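Long-range contacts in putative alpha-L-fucosidase (Bacteroides thetaiotaomicron, PDB 3EYP), which probably hydrolyses alpha-L-fucosidic bonds, with a TIM-barrel domain of glycosyl hydrolase family 29 and a C-terminal F5/8 type C domain: residues E21-F26 and A70-A75; Q61-A66 and Y116-G121; I160-W165 and D191-G196. One frame throughout, in Å; residues are numbered along the deposited sequence.

Contact 1. Residues E21-F26 and A70-A75; sequences EMIAFF and AAILTA
Two neighbouring parallel strands of the barrel, 22-26 and 70-74, run side by side here with their axes 24° apart, and a ladder of four backbone hydrogen bonds joins them. Ala70 starts it: its carbonyl O takes the N-H of Ala24 at 2.7 Å, the donor lying above the carbonyl plane. The same oxygen receives a CA-H...O contact from Ile23, whose CG2 rests 4.2 Å from Ala70 CB. Ala71 pairs with Ala24 and turns its methyl to the outer face, where the Phe26 ring comes up obliquely and brings CE2 to 3.7 Å from Ala71 CB. Leu63 of helix 56-65 packs on all three of these side chains. Ile72 uses both of its backbone polar atoms. Its N gives a nearly straight bond to Ala24 O (170°), and its O receives Phe26 N in a more bent one (145°). Its side chain goes to the other face, towards the barrel interior. There CG2, anti to the backbone N, touches Phe25 CE1 at 3.7 Å, while CG1 sits beside Ile23 CG2 at 3.9 Å. The Phe25 ring also turns its edge to Ile72 O, which lies in the ring plane, and it meets Trp164 edge-to-face. Leu73 returns to the outer face, its CD1 reaching 4.0 Å from Phe26 CB. Thr74 closes the ladder with its N on Phe26 O at 3.1 Å, in the carbonyl plane; its OG1 is hydrogen-bonded to Phe28 N. Strand 22-26 uses its remaining edge for backbone bonds to strand 291-295, so it is held from two sides. The chemistry is that of a buried barrel wall: peptide groups satisfy one another along the strands, while apolar side chains line the interior and the helix-facing side alike.

Contact 2. Residues Q61-A66 and Y116-G121; sequences QTLKAA and YGLKAG
On the outer layer of the TIM barrel, the last turns of helix 56-65 meet the end of helix 105-116 and the turn leading into strand 119-124. Gly117, with positive phi, ends the second helix in a Schellman motif. Tyr116 has the largest share of the contact. Its ring reaches across to the first helix, where Gln61, extended beyond CG, directs NE2 to Tyr116 OH at 2.7 Å. The bond is nearly straight (171°), and the hydroxyl lies in the amide plane of Gln61, although amide and ring planes stand 43° apart. Lys64 bends at chi2 (-76°), so its tail runs past the Tyr116 ring edge and puts CE in the ring plane. From there NZ bonds to the carbonyl O of Tyr116; that oxygen is crowded in the model, and its position is less sure. Further in, Leu118 points CD1 at Leu63 CB, 4.0 Å away, on the sheet side of the polar pairs. The polar bonds thus lie towards solvent and the leucine pair towards the sheet; the partial negative charge at the C-terminal end of helix 105-116 would probably favour the ammonium group of Lys64.

Contact 3. Residues I160-W165 and D191-G196; sequences IWETWW and DCVIFG
Phe195 lays its ring flat over one face of the Trp164 indole in an offset stack, the planes 1° apart and the centroid of the phenyl 3.9 Å from that of the six-membered ring. With CG anti to the backbone N (chi1 175°), the phenyl extends alongside the indole, both side chains pointing the same way. Phe195 CB covers the five-membered ring from the same side in a CH-pi contact, 3.4 Å from Trp164 CD1. Trp164 NE1 bonds to Glu253 OE2, which, with the stack, should restrict the rotation of the indole. On the sheet face that carries Trp164 and Phe195, Glu162, bent at chi2, sets OE2 in the plane of the indole at its edge, while OE1 forms a salt bridge with Arg20. On the face of Thr163 and Ile194, which helix 175-188 covers, Ile194 CG2 makes an off-centre CH-pi contact with the six-membered ring of Trp165, and Thr163 OG1 has Cys192 SG 3.3 Å away. That hydroxyl is buried with no polar partner in the model. Four backbone bonds stitch the parallel strands together. Val193 N to Trp161 O, at 3.1 Å, approaches from well above the carbonyl plane, whereas Thr163 N to Val193 O and Phe195 N to Thr163 O run nearly along the C=O axes. Trp165 N to Phe195 O, at 2.9 Å, is the last. Before the ladder begins, one water donates to Ile160 O and accepts from Asp191 N, bridging the entry to both strands. A glycerol, probably from the crystallisation liquor, lies about 4 Å from the side chain of Trp164 and may mark a pocket. Strand 162-164, helix 175-188 and strand 193-195 together make a beta-alpha-beta crossover, the repeating unit of a TIM barrel.

Overall arrangement
From the N terminus, strand 22-26 leads through a long loop and helix 56-65 to strand 70-76, where contact 1 closes the first loop. Contact 2 starts from that intervening helix and closes only at residues 116-121, so the two cross along the chain. They meet in space, since Ala71 makes probable backbone hydrogen bonds with Lys119 and Gly121 in the neighbouring strand. Contact 3 follows in series, closing around helix 175-188. Strand 162-164 borders strand 119-124, through which contact 3 joins the same sheet. On the interior side, Ile72 touches Glu162 past that strand. Contacts 1 and 3 each join neighbouring strands; contact 2 ties helix 56-65 to the end of helix 105-116 and the turn beyond.

Contact 1. Residues E21-F26 and A70-A75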
loop_
_atom_site.group_PDB
_atom_site.type_symbol
_atom_site.label_atom_id
_atom_site.label_comp_id
_atom_site.label_asym_id
_atom_site.label_seq_id
_atom_site.Cartn_x
_atom_site.Cartn_y
_atom_site.Cartn_z
ATOM N N GLU A 21 -2.429 -1.757 -5.608
ATOM C CA GLU A 21 -0.950 -1.580 -5.722
ATOM C C GLU A 21 -0.439 -0.337 -5.083
ATOM O O GLU A 21 0.436 -0.375 -4.222
ATOM C CB GLU A 21 -0.466 -1.741 -7.170
ATOM C CG GLU A 21 -0.654 -3.186 -7.587
ATOM C CD GLU A 21 -0.050 -3.581 -8.918
ATOM O OE1 GLU A 21 0.504 -2.725 -9.643
ATOM O OE2 GLU A 21 -0.164 -4.803 -9.206
ATOM N N MET A 22 -1.065 0.769 -5.436
ATOM C CA MET A 22 -0.722 2.095 -4.873
ATOM C C MET A 22 -1.983 2.801 -4.355
ATOM O O MET A 22 -3.113 2.590 -4.841
ATOM C CB MET A 22 -0.062 2.971 -5.955
ATOM C CG MET A 22 1.419 2.712 -6.265
ATOM S SD MET A 22 2.255 3.701 -7.522
ATOM C CE MET A 22 2.647 5.163 -6.621
ATOM N N ILE A 23 -1.791 3.623 -3.346
ATOM C CA ILE A 23 -2.858 4.461 -2.719
ATOM C C ILE A 23 -2.300 5.863 -2.460
ATOM O O ILE A 23 -1.136 5.989 -2.060
ATOM C CB ILE A 23 -3.374 3.864 -1.388
ATOM C CG1 ILE A 23 -3.771 2.421 -1.552
ATOM C CG2 ILE A 23 -4.524 4.667 -0.853
ATOM C CD1 ILE A 23 -4.139 1.678 -0.211
ATOM N N ALA A 24 -3.045 6.936 -2.751
ATOM C CA ALA A 24 -2.556 8.261 -2.315
ATOM C C ALA A 24 -2.975 8.649 -0.895
ATOM O O ALA A 24 -4.032 8.332 -0.450
ATOM C CB ALA A 24 -2.943 9.360 -3.302
ATOM N N PHE A 25 -2.060 9.335 -0.191
ATOM C CA PHE A 25 -2.363 9.956 1.094
ATOM C C PHE A 25 -2.404 11.454 0.787
ATOM O O PHE A 25 -1.693 11.917 -0.067
ATOM C CB PHE A 25 -1.200 9.767 2.081
ATOM C CG PHE A 25 -1.570 9.166 3.408
ATOM C CD1 PHE A 25 -2.855 9.255 3.932
ATOM C CD2 PHE A 25 -0.571 8.528 4.174
ATOM C CE1 PHE A 25 -3.135 8.746 5.123
ATOM C CE2 PHE A 25 -0.861 8.006 5.394
ATOM C CZ PHE A 25 -2.128 8.084 5.876
ATOM N N PHE A 26 -3.303 12.156 1.434
ATOM C CA PHE A 26 -3.436 13.608 1.310
ATOM C C PHE A 26 -3.485 14.173 2.703
ATOM O O PHE A 26 -4.541 14.180 3.354
ATOM C CB PHE A 26 -4.703 14.035 0.565
ATOM C CG PHE A 26 -4.696 13.711 -0.912
ATOM C CD1 PHE A 26 -3.674 14.102 -1.700
ATOM C CD2 PHE A 26 -5.755 13.023 -1.482
ATOM C CE1 PHE A 26 -3.657 13.807 -3.024
ATOM C CE2 PHE A 26 -5.749 12.726 -2.825
ATOM C CZ PHE A 26 -4.699 13.087 -3.589
ATOM N N ALA A 70 -6.779 4.887 -5.803
ATOM C CA ALA A 70 -7.397 5.105 -4.474
ATOM C C ALA A 70 -6.654 6.199 -3.671
ATOM O O ALA A 70 -5.480 6.500 -3.917
ATOM C CB ALA A 70 -7.533 3.783 -3.684
ATOM N N ALA A 71 -7.424 6.858 -2.820
ATOM C CA ALA A 71 -7.004 8.051 -2.059
ATOM C C ALA A 71 -7.628 8.108 -0.675
ATOM O O ALA A 71 -8.794 7.868 -0.516
ATOM C CB ALA A 71 -7.314 9.382 -2.827
ATOM N N ILE A 72 -6.759 8.405 0.278
ATOM C CA ILE A 72 -7.046 8.629 1.731
ATOM C C ILE A 72 -6.756 10.064 2.151
ATOM O O ILE A 72 -5.622 10.565 2.138
ATOM C CB ILE A 72 -6.222 7.666 2.622
ATOM C CG1 ILE A 72 -6.487 6.224 2.136
ATOM C CG2 ILE A 72 -6.573 7.845 4.144
ATOM C CD1 ILE A 72 -5.716 5.071 2.914
ATOM N N LEU A 73 -7.806 10.734 2.567
ATOM C CA LEU A 73 -7.682 12.112 3.121
ATOM C C LEU A 73 -7.614 12.166 4.640
ATOM O O LEU A 73 -8.365 11.496 5.346
ATOM C CB LEU A 73 -8.890 12.943 2.684
ATOM C CG LEU A 73 -8.984 14.383 3.280
ATOM C CD1 LEU A 73 -7.916 15.259 2.680
ATOM C CD2 LEU A 73 -10.400 14.923 2.922
ATOM N N THR A 74 -6.731 13.006 5.163
ATOM C CA THR A 74 -6.773 13.305 6.598
ATOM C C THR A 74 -7.994 14.159 6.993
ATOM O O THR A 74 -7.913 15.392 7.051
ATOM C CB THR A 74 -5.487 14.026 7.101
ATOM O OG1 THR A 74 -5.338 15.295 6.420
ATOM C CG2 THR A 74 -4.257 13.143 6.881
ATOM N N ALA A 75 -9.104 13.500 7.280
ATOM C CA ALA A 75 -10.329 14.198 7.658
ATOM C C ALA A 75 -10.107 14.886 9.035
ATOM O O ALA A 75 -10.654 15.967 9.310
ATOM C CB ALA A 75 -11.584 13.250 7.669
#

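Contact 2. Residues Q61-A66 and Y116-G121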
loop_
_atom_site.group_PDB
_atom_site.type_symbol
_atom_site.label_atom_id
_atom_site.label_comp_id
_atom_site.label_asym_id
_atom_site.label_seq_id
_atom_site.Cartn_x
_atom_site.Cartn_y
_atom_site.Cartn_z
ATOM N N GLN A 61 -6.572 14.531 -10.754
ATOM C CA GLN A 61 -5.830 14.508 -12.063
ATOM C C GLN A 61 -4.396 14.051 -11.850
ATOM O O GLN A 61 -3.809 13.283 -12.629
ATOM C CB GLN A 61 -5.884 15.881 -12.729
ATOM C CG GLN A 61 -7.261 16.246 -13.226
ATOM C CD GLN A 61 -7.539 17.747 -13.243
ATOM O OE1 GLN A 61 -6.625 18.562 -13.344
ATOM N NE2 GLN A 61 -8.835 18.114 -13.164
ATOM N N THR A 62 -3.856 14.464 -10.718
ATOM C CA THR A 62 -2.531 13.973 -10.293
ATOM C C THR A 62 -2.510 12.423 -10.218
ATOM O O THR A 62 -1.612 11.756 -10.729
ATOM C CB THR A 62 -2.066 14.643 -8.980
ATOM O OG1 THR A 62 -1.778 16.034 -9.249
ATOM C CG2 THR A 62 -0.769 13.986 -8.400
ATOM N N LEU A 63 -3.517 11.894 -9.567
ATOM C CA LEU A 63 -3.637 10.463 -9.358
ATOM C C LEU A 63 -3.889 9.738 -10.641
ATOM O O LEU A 63 -3.391 8.635 -10.827
ATOM C CB LEU A 63 -4.735 10.108 -8.371
ATOM C CG LEU A 63 -4.562 10.708 -6.976
ATOM C CD1 LEU A 63 -5.536 10.081 -6.011
ATOM C CD2 LEU A 63 -3.066 10.666 -6.431
ATOM N N LYS A 64 -4.704 10.319 -11.516
ATOM C CA LYS A 64 -4.963 9.666 -12.806
ATOM C C LYS A 64 -3.646 9.497 -13.555
ATOM O O LYS A 64 -3.302 8.408 -14.007
ATOM C CB LYS A 64 -5.950 10.454 -13.665
ATOM C CG LYS A 64 -7.300 10.378 -13.134
ATOM C CD LYS A 64 -7.953 9.043 -13.436
ATOM C CE LYS A 64 -9.405 9.037 -12.994
ATOM N NZ LYS A 64 -10.018 7.718 -13.304
ATOM N N ALA A 65 -2.902 10.587 -13.660
ATOM C CA ALA A 65 -1.652 10.571 -14.413
ATOM C C ALA A 65 -0.653 9.641 -13.772
ATOM O O ALA A 65 0.347 9.236 -14.397
ATOM C CB ALA A 65 -1.022 11.949 -14.543
ATOM N N ALA A 66 -0.888 9.349 -12.510
ATOM C CA ALA A 66 0.085 8.575 -11.764
ATOM C C ALA A 66 -0.281 7.133 -11.621
ATOM O O ALA A 66 0.457 6.377 -11.024
ATOM C CB ALA A 66 0.357 9.174 -10.442
ATOM N N TYR A 116 -14.086 10.985 -10.632
ATOM C CA TYR A 116 -12.960 10.457 -11.390
ATOM C C TYR A 116 -12.889 8.951 -11.312
ATOM O O TYR A 116 -11.951 8.336 -11.802
ATOM C CB TYR A 116 -11.648 11.089 -10.909
ATOM C CG TYR A 116 -11.384 12.472 -11.519
ATOM C CD1 TYR A 116 -12.064 13.594 -11.085
ATOM C CD2 TYR A 116 -10.469 12.633 -12.550
ATOM C CE1 TYR A 116 -11.862 14.844 -11.657
ATOM C CE2 TYR A 116 -10.250 13.869 -13.113
ATOM C CZ TYR A 116 -10.951 14.971 -12.649
ATOM O OH TYR A 116 -10.723 16.210 -13.197
ATOM N N GLY A 117 -13.832 8.344 -10.625
ATOM C CA GLY A 117 -13.784 6.892 -10.508
ATOM C C GLY A 117 -12.748 6.248 -9.616
ATOM O O GLY A 117 -12.346 5.098 -9.811
ATOM N N LEU A 118 -12.369 7.008 -8.604
ATOM C CA LEU A 118 -11.316 6.648 -7.655
ATOM C C LEU A 118 -11.965 6.247 -6.339
ATOM O O LEU A 118 -13.046 6.685 -6.013
ATOM C CB LEU A 118 -10.354 7.812 -7.509
ATOM C CG LEU A 118 -9.662 8.217 -8.818
ATOM C CD1 LEU A 118 -8.630 9.289 -8.585
ATOM C CD2 LEU A 118 -9.038 7.004 -9.481
ATOM N N LYS A 119 -11.332 5.321 -5.629
ATOM C CA LYS A 119 -11.857 4.873 -4.356
ATOM C C LYS A 119 -11.419 5.806 -3.228
ATOM O O LYS A 119 -10.229 6.020 -3.008
ATOM C CB LYS A 119 -11.419 3.414 -4.046
ATOM C CG LYS A 119 -11.826 2.391 -5.138
ATOM C CD LYS A 119 -10.931 1.095 -5.070
ATOM C CE LYS A 119 -11.733 -0.100 -5.572
ATOM N NZ LYS A 119 -10.933 -1.281 -5.925
ATOM N N ALA A 120 -12.399 6.258 -2.466
ATOM C CA ALA A 120 -12.180 7.224 -1.355
ATOM C C ALA A 120 -11.901 6.502 -0.058
ATOM O O ALA A 120 -12.478 5.463 0.246
ATOM C CB ALA A 120 -13.394 8.154 -1.156
ATOM N N GLY A 121 -10.970 7.061 0.687
ATOM C CA GLY A 121 -10.712 6.616 2.047
ATOM C C GLY A 121 -10.541 7.783 2.995
ATOM O O GLY A 121 -10.332 8.934 2.590
#

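Contact 3. Residues I160-W165 and D191-G196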
loop_
_atom_site.group_PDB
_atom_site.type_symbol
_atom_site.label_atom_id
_atom_site.label_comp_id
_atom_site.label_asym_id
_atom_site.label_seq_id
_atom_site.Cartn_x
_atom_site.Cartn_y
_atom_site.Cartn_z
ATOM N N ILE A 160 -16.849 4.105 1.217
ATOM C CA ILE A 160 -15.536 4.314 1.826
ATOM C C ILE A 160 -14.764 2.972 1.763
ATOM O O ILE A 160 -15.253 1.930 2.242
ATOM C CB ILE A 160 -15.670 4.824 3.285
ATOM C CG1 ILE A 160 -16.503 6.123 3.439
ATOM C CG2 ILE A 160 -14.223 5.019 3.985
ATOM C CD1 ILE A 160 -15.950 7.357 2.826
ATOM N N TRP A 161 -13.560 3.021 1.166
ATOM C CA TRP A 161 -12.777 1.799 0.894
ATOM C C TRP A 161 -11.576 1.565 1.821
ATOM O O TRP A 161 -10.983 0.485 1.835
ATOM C CB TRP A 161 -12.286 1.790 -0.551
ATOM C CG TRP A 161 -13.321 1.776 -1.594
ATOM C CD1 TRP A 161 -13.939 2.863 -2.153
ATOM C CD2 TRP A 161 -13.765 0.633 -2.310
ATOM N NE1 TRP A 161 -14.780 2.447 -3.156
ATOM C CE2 TRP A 161 -14.690 1.077 -3.269
ATOM C CE3 TRP A 161 -13.473 -0.739 -2.228
ATOM C CZ2 TRP A 161 -15.334 0.199 -4.132
ATOM C CZ3 TRP A 161 -14.127 -1.610 -3.087
ATOM C CH2 TRP A 161 -15.045 -1.139 -4.020
ATOM N N GLU A 162 -11.238 2.582 2.584
ATOM C CA GLU A 162 -10.239 2.445 3.675
ATOM C C GLU A 162 -10.485 3.413 4.790
ATOM O O GLU A 162 -10.801 4.579 4.558
ATOM C CB GLU A 162 -8.817 2.638 3.166
ATOM C CG GLU A 162 -7.740 2.209 4.153
ATOM C CD GLU A 162 -6.506 1.590 3.501
ATOM O OE1 GLU A 162 -6.628 1.110 2.340
ATOM O OE2 GLU A 162 -5.408 1.643 4.153
ATOM N N THR A 163 -10.356 2.894 6.012
ATOM C CA THR A 163 -10.330 3.735 7.239
ATOM C C THR A 163 -8.994 3.499 7.886
ATOM O O THR A 163 -8.568 2.364 8.043
ATOM C CB THR A 163 -11.481 3.369 8.213
ATOM O OG1 THR A 163 -12.731 3.751 7.645
ATOM C CG2 THR A 163 -11.372 4.067 9.533
ATOM N N TRP A 164 -8.313 4.587 8.210
ATOM C CA TRP A 164 -6.927 4.539 8.711
ATOM C C TRP A 164 -6.878 4.982 10.152
ATOM O O TRP A 164 -7.277 6.121 10.484
ATOM C CB TRP A 164 -6.051 5.446 7.902
ATOM C CG TRP A 164 -4.755 4.921 7.436
ATOM C CD1 TRP A 164 -4.533 4.120 6.367
ATOM C CD2 TRP A 164 -3.475 5.218 7.985
ATOM N NE1 TRP A 164 -3.195 3.851 6.242
ATOM C CE2 TRP A 164 -2.517 4.543 7.202
ATOM C CE3 TRP A 164 -3.043 5.983 9.072
ATOM C CZ2 TRP A 164 -1.140 4.624 7.457
ATOM C CZ3 TRP A 164 -1.679 6.050 9.325
ATOM C CH2 TRP A 164 -0.755 5.386 8.498
ATOM N N TRP A 165 -6.312 4.107 10.988
ATOM C CA TRP A 165 -6.139 4.406 12.423
ATOM C C TRP A 165 -4.662 4.495 12.752
ATOM O O TRP A 165 -3.993 3.473 12.912
ATOM C CB TRP A 165 -6.805 3.374 13.323
ATOM C CG TRP A 165 -8.316 3.411 13.312
ATOM C CD1 TRP A 165 -9.085 4.487 13.055
ATOM C CD2 TRP A 165 -9.218 2.325 13.577
ATOM N NE1 TRP A 165 -10.397 4.169 13.139
ATOM C CE2 TRP A 165 -10.526 2.832 13.425
ATOM C CE3 TRP A 165 -9.053 0.981 13.921
ATOM C CZ2 TRP A 165 -11.670 2.055 13.643
ATOM C CZ3 TRP A 165 -10.182 0.191 14.099
ATOM C CH2 TRP A 165 -11.484 0.739 14.003
ATOM N N ASP A 191 -17.095 -3.054 2.698
ATOM C CA ASP A 191 -15.923 -3.272 1.849
ATOM C C ASP A 191 -14.719 -2.448 2.333
ATOM O O ASP A 191 -13.644 -2.437 1.718
ATOM C CB ASP A 191 -16.228 -2.928 0.400
ATOM C CG ASP A 191 -17.033 -4.027 -0.313
ATOM O OD1 ASP A 191 -17.325 -5.086 0.287
ATOM O OD2 ASP A 191 -17.356 -3.811 -1.494
ATOM N N CYS A 192 -14.913 -1.794 3.461
ATOM C CA CYS A 192 -13.890 -0.883 3.982
ATOM C C CYS A 192 -12.770 -1.636 4.699
ATOM O O CYS A 192 -12.954 -2.321 5.683
ATOM C CB CYS A 192 -14.472 0.183 4.907
ATOM S SG CYS A 192 -13.203 1.467 5.358
ATOM N N VAL A 193 -11.588 -1.434 4.182
ATOM C CA VAL A 193 -10.337 -2.008 4.729
ATOM C C VAL A 193 -9.874 -1.129 5.860
ATOM O O VAL A 193 -9.798 0.105 5.750
ATOM C CB VAL A 193 -9.215 -2.010 3.659
ATOM C CG1 VAL A 193 -7.914 -2.361 4.261
ATOM C CG2 VAL A 193 -9.511 -2.934 2.502
ATOM N N ILE A 194 -9.581 -1.768 6.975
ATOM C CA ILE A 194 -9.054 -1.076 8.148
ATOM C C ILE A 194 -7.540 -1.228 8.345
ATOM O O ILE A 194 -7.037 -2.351 8.483
ATOM C CB ILE A 194 -9.773 -1.503 9.397
ATOM C CG1 ILE A 194 -11.260 -1.129 9.320
ATOM C CG2 ILE A 194 -9.078 -0.899 10.640
ATOM C CD1 ILE A 194 -12.081 -1.810 10.464
ATOM N N PHE A 195 -6.847 -0.091 8.290
ATOM C CA PHE A 195 -5.397 -0.023 8.669
ATOM C C PHE A 195 -5.436 0.170 10.165
ATOM O O PHE A 195 -5.890 1.208 10.662
ATOM C CB PHE A 195 -4.646 1.123 7.991
ATOM C CG PHE A 195 -3.231 1.276 8.445
ATOM C CD1 PHE A 195 -2.174 0.668 7.745
ATOM C CD2 PHE A 195 -2.930 2.047 9.551
ATOM C CE1 PHE A 195 -0.841 0.806 8.162
ATOM C CE2 PHE A 195 -1.571 2.221 9.970
ATOM C CZ PHE A 195 -0.547 1.592 9.278
ATOM N N GLY A 196 -4.970 -0.853 10.887
ATOM C CA GLY A 196 -5.057 -0.858 12.359
ATOM C C GLY A 196 -3.711 -1.028 13.028
ATOM O O GLY A 196 -2.822 -1.735 12.556
HETATM O O HOH W 1 -17.485 -0.078 1.841
#